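Local atomic coordinates of neuraminidase (Influenza A virus, PDB entry 4K3Y), a protein that forms the beta-propeller ectodomain of a bat influenza neuraminidase-like surface protein, related to viral sialidases but probably lacking their typical activity. Residues T231-C236 with T296-Q301; G204-T209 with L222-S227. All coordinates share one frame; numbering follows the deposited sequence.

Contact 1: residues T231-C236 with T296-Q301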
loop_
_atom_site.group_PDB
_atom_site.type_symbol
_atom_site.label_atom_id
_atom_site.label_comp_id
_atom_site.label_asym_id
_atom_site.label_seq_id
_atom_site.Cartn_x
_atom_site.Cartn_y
_atom_site.Cartn_z
ATOM N N THR C 231 -41.544 -6.896 13.570
ATOM C CA THR C 231 -42.233 -8.114 13.890
ATOM C C THR C 231 -41.229 -9.273 13.796
ATOM O O THR C 231 -40.400 -9.325 12.875
ATOM C CB THR C 231 -43.495 -8.306 13.009
ATOM O OG1 THR C 231 -43.784 -9.705 12.872
ATOM C CG2 THR C 231 -43.302 -7.688 11.635
ATOM N N PHE C 232 -41.266 -10.157 14.793
ATOM C CA PHE C 232 -40.489 -11.385 14.768
ATOM C C PHE C 232 -41.327 -12.460 14.077
ATOM O O PHE C 232 -42.521 -12.590 14.352
ATOM C CB PHE C 232 -40.158 -11.853 16.190
ATOM C CG PHE C 232 -38.969 -11.164 16.818
ATOM C CD1 PHE C 232 -37.671 -11.561 16.512
ATOM C CD2 PHE C 232 -39.147 -10.145 17.747
ATOM C CE1 PHE C 232 -36.570 -10.940 17.103
ATOM C CE2 PHE C 232 -38.047 -9.521 18.344
ATOM C CZ PHE C 232 -36.760 -9.924 18.017
ATOM N N LYS C 233 -40.718 -13.234 13.184
ATOM C CA LYS C 233 -41.448 -14.330 12.559
ATOM C C LYS C 233 -40.800 -15.684 12.827
ATOM O O LYS C 233 -39.652 -15.764 13.253
ATOM C CB LYS C 233 -41.612 -14.091 11.060
ATOM C CG LYS C 233 -42.049 -12.678 10.727
ATOM C CD LYS C 233 -42.805 -12.628 9.413
ATOM C CE LYS C 233 -43.280 -11.219 9.108
ATOM N NZ LYS C 233 -43.953 -11.160 7.780
ATOM N N GLU C 234 -41.552 -16.751 12.600
ATOM C CA GLU C 234 -41.004 -18.093 12.730
ATOM C C GLU C 234 -41.300 -18.889 11.473
ATOM O O GLU C 234 -42.459 -19.046 11.094
ATOM C CB GLU C 234 -41.586 -18.815 13.936
ATOM C CG GLU C 234 -41.170 -20.271 14.010
ATOM C CD GLU C 234 -39.810 -20.462 14.678
ATOM O OE1 GLU C 234 -39.266 -19.475 15.222
ATOM O OE2 GLU C 234 -39.293 -21.600 14.669
ATOM N N PRO C 235 -40.249 -19.396 10.822
ATOM C CA PRO C 235 -40.402 -20.147 9.574
ATOM C C PRO C 235 -41.286 -21.375 9.756
ATOM O O PRO C 235 -41.172 -22.115 10.743
ATOM C CB PRO C 235 -38.962 -20.548 9.215
ATOM C CG PRO C 235 -38.195 -20.446 10.492
ATOM C CD PRO C 235 -38.849 -19.343 11.272
ATOM N N CYS C 236 -42.181 -21.563 8.795
ATOM C CA CYS C 236 -43.154 -22.638 8.841
ATOM C C CYS C 236 -42.635 -23.842 8.051
ATOM O O CYS C 236 -43.404 -24.698 7.613
ATOM C CB CYS C 236 -44.499 -22.138 8.293
ATOM S SG CYS C 236 -45.212 -20.745 9.227
ATOM N N THR C 296 -43.020 -17.596 0.443
ATOM C CA THR C 296 -42.530 -17.119 1.741
ATOM C C THR C 296 -42.103 -18.244 2.688
ATOM O O THR C 296 -42.592 -19.370 2.597
ATOM C CB THR C 296 -43.616 -16.279 2.454
ATOM O OG1 THR C 296 -43.129 -15.836 3.726
ATOM C CG2 THR C 296 -44.902 -17.109 2.656
ATOM N N LEU C 297 -41.196 -17.929 3.608
ATOM C CA LEU C 297 -40.757 -18.892 4.609
ATOM C C LEU C 297 -41.837 -19.096 5.661
ATOM O O LEU C 297 -41.722 -19.980 6.511
ATOM C CB LEU C 297 -39.488 -18.387 5.299
ATOM C CG LEU C 297 -38.243 -18.168 4.434
ATOM C CD1 LEU C 297 -37.210 -17.306 5.158
ATOM C CD2 LEU C 297 -37.631 -19.498 4.020
ATOM N N PHE C 298 -42.888 -18.278 5.597
ATOM C CA PHE C 298 -43.871 -18.201 6.677
ATOM C C PHE C 298 -45.296 -18.612 6.292
ATOM O O PHE C 298 -46.276 -18.021 6.750
ATOM C CB PHE C 298 -43.839 -16.798 7.265
ATOM C CG PHE C 298 -42.451 -16.288 7.478
ATOM C CD1 PHE C 298 -41.607 -16.908 8.396
ATOM C CD2 PHE C 298 -41.976 -15.207 6.752
ATOM C CE1 PHE C 298 -40.313 -16.451 8.597
ATOM C CE2 PHE C 298 -40.681 -14.734 6.948
ATOM C CZ PHE C 298 -39.847 -15.360 7.875
ATOM N N SER C 299 -45.382 -19.621 5.430
ATOM C CA SER C 299 -46.608 -20.360 5.174
ATOM C C SER C 299 -46.247 -21.832 5.235
ATOM O O SER C 299 -45.085 -22.194 5.101
ATOM C CB SER C 299 -47.171 -20.047 3.796
ATOM O OG SER C 299 -47.893 -21.169 3.315
ATOM N N VAL C 300 -47.236 -22.689 5.436
ATOM C CA VAL C 300 -46.975 -24.119 5.491
ATOM C C VAL C 300 -47.165 -24.715 4.104
ATOM O O VAL C 300 -46.796 -25.861 3.834
ATOM C CB VAL C 300 -47.908 -24.795 6.494
ATOM C CG1 VAL C 300 -47.142 -25.195 7.742
ATOM C CG2 VAL C 300 -49.046 -23.837 6.848
ATOM N N GLN C 301 -47.735 -23.910 3.217
ATOM C CA GLN C 301 -48.000 -24.344 1.856
ATOM C C GLN C 301 -46.795 -24.167 0.939
ATOM O O GLN C 301 -46.675 -24.902 -0.041
ATOM C CB GLN C 301 -49.233 -23.627 1.276
ATOM C CG GLN C 301 -50.511 -23.757 2.099
ATOM C CD GLN C 301 -51.079 -22.402 2.486
ATOM O OE1 GLN C 301 -51.284 -21.539 1.632
ATOM N NE2 GLN C 301 -51.317 -22.202 3.784
#

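Contact 2: residues G204-T209 with L222-S227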
loop_
_atom_site.group_PDB
_atom_site.type_symbol
_atom_site.label_atom_id
_atom_site.label_comp_id
_atom_site.label_asym_id
_atom_site.label_seq_id
_atom_site.Cartn_x
_atom_site.Cartn_y
_atom_site.Cartn_z
ATOM N N GLY C 204 -37.823 -1.557 1.902
ATOM C CA GLY C 204 -38.057 -0.724 3.066
ATOM C C GLY C 204 -37.866 -1.383 4.424
ATOM O O GLY C 204 -37.959 -0.713 5.457
ATOM N N LYS C 205 -37.604 -2.685 4.447
ATOM C CA LYS C 205 -37.351 -3.362 5.717
ATOM C C LYS C 205 -35.935 -3.935 5.819
ATOM O O LYS C 205 -35.367 -4.421 4.833
ATOM C CB LYS C 205 -38.386 -4.470 5.959
ATOM C CG LYS C 205 -39.776 -3.948 6.273
ATOM C CD LYS C 205 -40.858 -4.965 5.933
ATOM C CE LYS C 205 -42.225 -4.298 5.853
ATOM N NZ LYS C 205 -42.106 -2.808 5.719
ATOM N N VAL C 206 -35.360 -3.858 7.014
ATOM C CA VAL C 206 -34.199 -4.678 7.320
ATOM C C VAL C 206 -34.712 -6.045 7.741
ATOM O O VAL C 206 -35.630 -6.141 8.554
ATOM C CB VAL C 206 -33.354 -4.113 8.459
ATOM C CG1 VAL C 206 -32.183 -5.054 8.755
ATOM C CG2 VAL C 206 -32.842 -2.740 8.101
ATOM N N LYS C 207 -34.132 -7.100 7.176
ATOM C CA LYS C 207 -34.538 -8.453 7.523
ATOM C C LYS C 207 -33.364 -9.264 8.095
ATOM O O LYS C 207 -32.286 -9.303 7.500
ATOM C CB LYS C 207 -35.185 -9.124 6.309
ATOM C CG LYS C 207 -36.368 -8.347 5.746
ATOM C CD LYS C 207 -37.131 -9.193 4.732
ATOM C CE LYS C 207 -38.115 -8.381 3.897
ATOM N NZ LYS C 207 -38.313 -9.015 2.544
ATOM N N CYS C 208 -33.574 -9.892 9.249
ATOM C CA CYS C 208 -32.489 -10.591 9.934
ATOM C C CYS C 208 -32.835 -12.042 10.253
ATOM O O CYS C 208 -33.987 -12.369 10.533
ATOM C CB CYS C 208 -32.124 -9.856 11.222
ATOM S SG CYS C 208 -31.581 -8.202 10.936
ATOM N N THR C 209 -31.832 -12.912 10.210
ATOM C CA THR C 209 -32.005 -14.297 10.637
ATOM C C THR C 209 -31.153 -14.516 11.858
ATOM O O THR C 209 -29.943 -14.332 11.811
ATOM C CB THR C 209 -31.550 -15.283 9.579
ATOM O OG1 THR C 209 -32.332 -15.100 8.391
ATOM C CG2 THR C 209 -31.734 -16.696 10.087
ATOM N N LEU C 222 -36.480 -11.710 11.986
ATOM C CA LEU C 222 -36.860 -10.349 12.330
ATOM C C LEU C 222 -36.979 -9.507 11.061
ATOM O O LEU C 222 -36.236 -9.711 10.092
ATOM C CB LEU C 222 -35.784 -9.717 13.225
ATOM C CG LEU C 222 -36.132 -8.807 14.409
ATOM C CD1 LEU C 222 -34.975 -7.857 14.693
ATOM C CD2 LEU C 222 -37.429 -8.042 14.223
ATOM N N GLU C 223 -37.925 -8.573 11.066
ATOM C CA GLU C 223 -37.953 -7.497 10.078
ATOM C C GLU C 223 -38.301 -6.195 10.802
ATOM O O GLU C 223 -39.014 -6.209 11.810
ATOM C CB GLU C 223 -38.916 -7.800 8.924
ATOM C CG GLU C 223 -40.401 -7.736 9.269
ATOM C CD GLU C 223 -41.291 -8.078 8.078
ATOM O OE1 GLU C 223 -40.795 -8.744 7.136
ATOM O OE2 GLU C 223 -42.481 -7.673 8.089
ATOM N N PHE C 224 -37.770 -5.079 10.316
ATOM C CA PHE C 224 -38.052 -3.784 10.929
ATOM C C PHE C 224 -37.741 -2.621 9.985
ATOM O O PHE C 224 -36.892 -2.741 9.093
ATOM C CB PHE C 224 -37.280 -3.619 12.246
ATOM C CG PHE C 224 -35.785 -3.641 12.086
ATOM C CD1 PHE C 224 -35.089 -4.838 12.137
ATOM C CD2 PHE C 224 -35.068 -2.457 11.886
ATOM C CE1 PHE C 224 -33.703 -4.854 11.993
ATOM C CE2 PHE C 224 -33.678 -2.465 11.740
ATOM C CZ PHE C 224 -32.997 -3.656 11.799
ATOM N N ASP C 225 -38.439 -1.503 10.183
ATOM C CA ASP C 225 -38.175 -0.295 9.407
ATOM C C ASP C 225 -37.473 0.740 10.277
ATOM O O ASP C 225 -37.148 0.454 11.438
ATOM C CB ASP C 225 -39.453 0.269 8.762
ATOM C CG ASP C 225 -40.615 0.385 9.741
ATOM O OD1 ASP C 225 -40.402 0.860 10.879
ATOM O OD2 ASP C 225 -41.747 0.004 9.363
ATOM N N GLN C 226 -37.243 1.930 9.717
ATOM C CA GLN C 226 -36.454 2.961 10.393
ATOM C C GLN C 226 -37.142 3.532 11.629
ATOM O O GLN C 226 -36.484 4.118 12.494
ATOM C CB GLN C 226 -36.064 4.082 9.425
ATOM C CG GLN C 226 -37.213 4.683 8.634
ATOM C CD GLN C 226 -36.725 5.646 7.569
ATOM O OE1 GLN C 226 -35.625 6.192 7.663
ATOM N NE2 GLN C 226 -37.539 5.852 6.542
ATOM N N SER C 227 -38.459 3.351 11.714
ATOM C CA SER C 227 -39.228 3.817 12.864
ATOM C C SER C 227 -39.222 2.794 14.006
ATOM O O SER C 227 -39.973 2.928 14.970
ATOM C CB SER C 227 -40.663 4.167 12.442
ATOM O OG SER C 227 -41.204 3.198 11.559
#

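Contact 1: residues T231-C236 with T296-Q301
Leu-297 meets Cys-236 through the backbone: Cys-236 N donates to Leu-297 O at 2.8 Å, almost straight at hydrogen (164°), and the same carbonyl receives a CA-H...O contact from Pro-235. The next residue, Phe-298, carries the side-chain packing. The Lys-233 and Phe-298 side chains cross at about a right angle, the lysine passing over one face of the ring. Lys-233 CB sits 3.8 Å from the ring centroid, displaced toward the rim, in a CH-pi contact; further along the extended lysine chain, CD comes 3.8 Å from Phe-298 CD2. Leu-297 CB backs the opposite face, while Glu-234 O lies near the ring plane, 3.5 Å from Phe-298 CD1. In the beta-propeller, this sets the end of strand 230-233 and the loop leading out of it against the loop between strands 286-294 and 306-311 of the next four-stranded sheet. The backbone of Phe-298 and Ser-299 then runs past Cys-236, whose sulfur is disulfide-bonded to Cys-253: SG lies against Phe-298 C, and CB faces Ser-299 O. Last comes Val-300, whose CG1 packs 4.1 Å from Cys-236 CB.

Contact 2: residues G204-T209 with L222-S227
Val-206 and Phe-224 form a hydrogen-bonded pair, with Val-206 N to Phe-224 O at 2.8 Å and Phe-224 N to Val-206 O at 3.0 Å; Cys-208 and Leu-222 form another, so that four backbone bonds lace together strands 205-209 and 222-224, antiparallel at 166° between their directions. Between the two pairs lies the non-hydrogen-bonded pair Lys-207 and Glu-223, where Glu-223 CA offers a CA-H...O contact to Val-206 O. This is the hairpin pairing of the two inner strands in one four-stranded sheet of the propeller.

Apolar packing gathers on the face that carries Val-206, Cys-208, Leu-222 and Phe-224. The phenylalanine CG stands between its backbone N and carbonyl carbon (chi1 62°), and its ring presents a face to Val-206: CB lies 3.7 Å from the ring centroid, a CH-pi contact, with CG1 near CZ. Cys-208 SG, disulfide-linked to Cys-199, approaches the ring edge instead, 4.1 Å from Phe-224 CE1. Strand 155-162 packs against this face through Tyr-157 and Ile-159.

Polar chains occupy the other face. Lys-207 and Glu-223 lie side by side, CG of the lysine 4.1 Å from CB of the glutamate, while Lys-205 brings its CD within 3.8 Å of Glu-223 CD. Lys-205 NZ remains 5.4 Å from Glu-223 OE2, too far for a salt bridge; that oxygen has a weak, long ion pair with Lys-233. The chemistry therefore implies a two-sided pairing: backbone bonds between the strands, buried aromatic, aliphatic and sulfur contacts on one face, and on the other, contacts between the carbon parts of charged chains, with probably a diffuse attraction between the charges.

From the N terminus, contact 2 comes first: it pairs strands 205-211 and 221-224 and closes the hairpin loop between them. The chain then turns into strand 230-233, where contact 1 opens, to close a much longer excursion at 296-301. The two loops are in series, neither enclosing nor crossing the other, but they share a sheet: Thr-231 N probably hydrogen-bonds to Glu-223 O, and Phe-232 packs on Leu-222. Contact 2 thus builds the interior of one propeller sheet, and contact 1 ties the exit from its last strand to a loop of the following sheet. Both loops supply the calcium site, with Asn-212 and Asp-216 from the first and Gly-262 from the second.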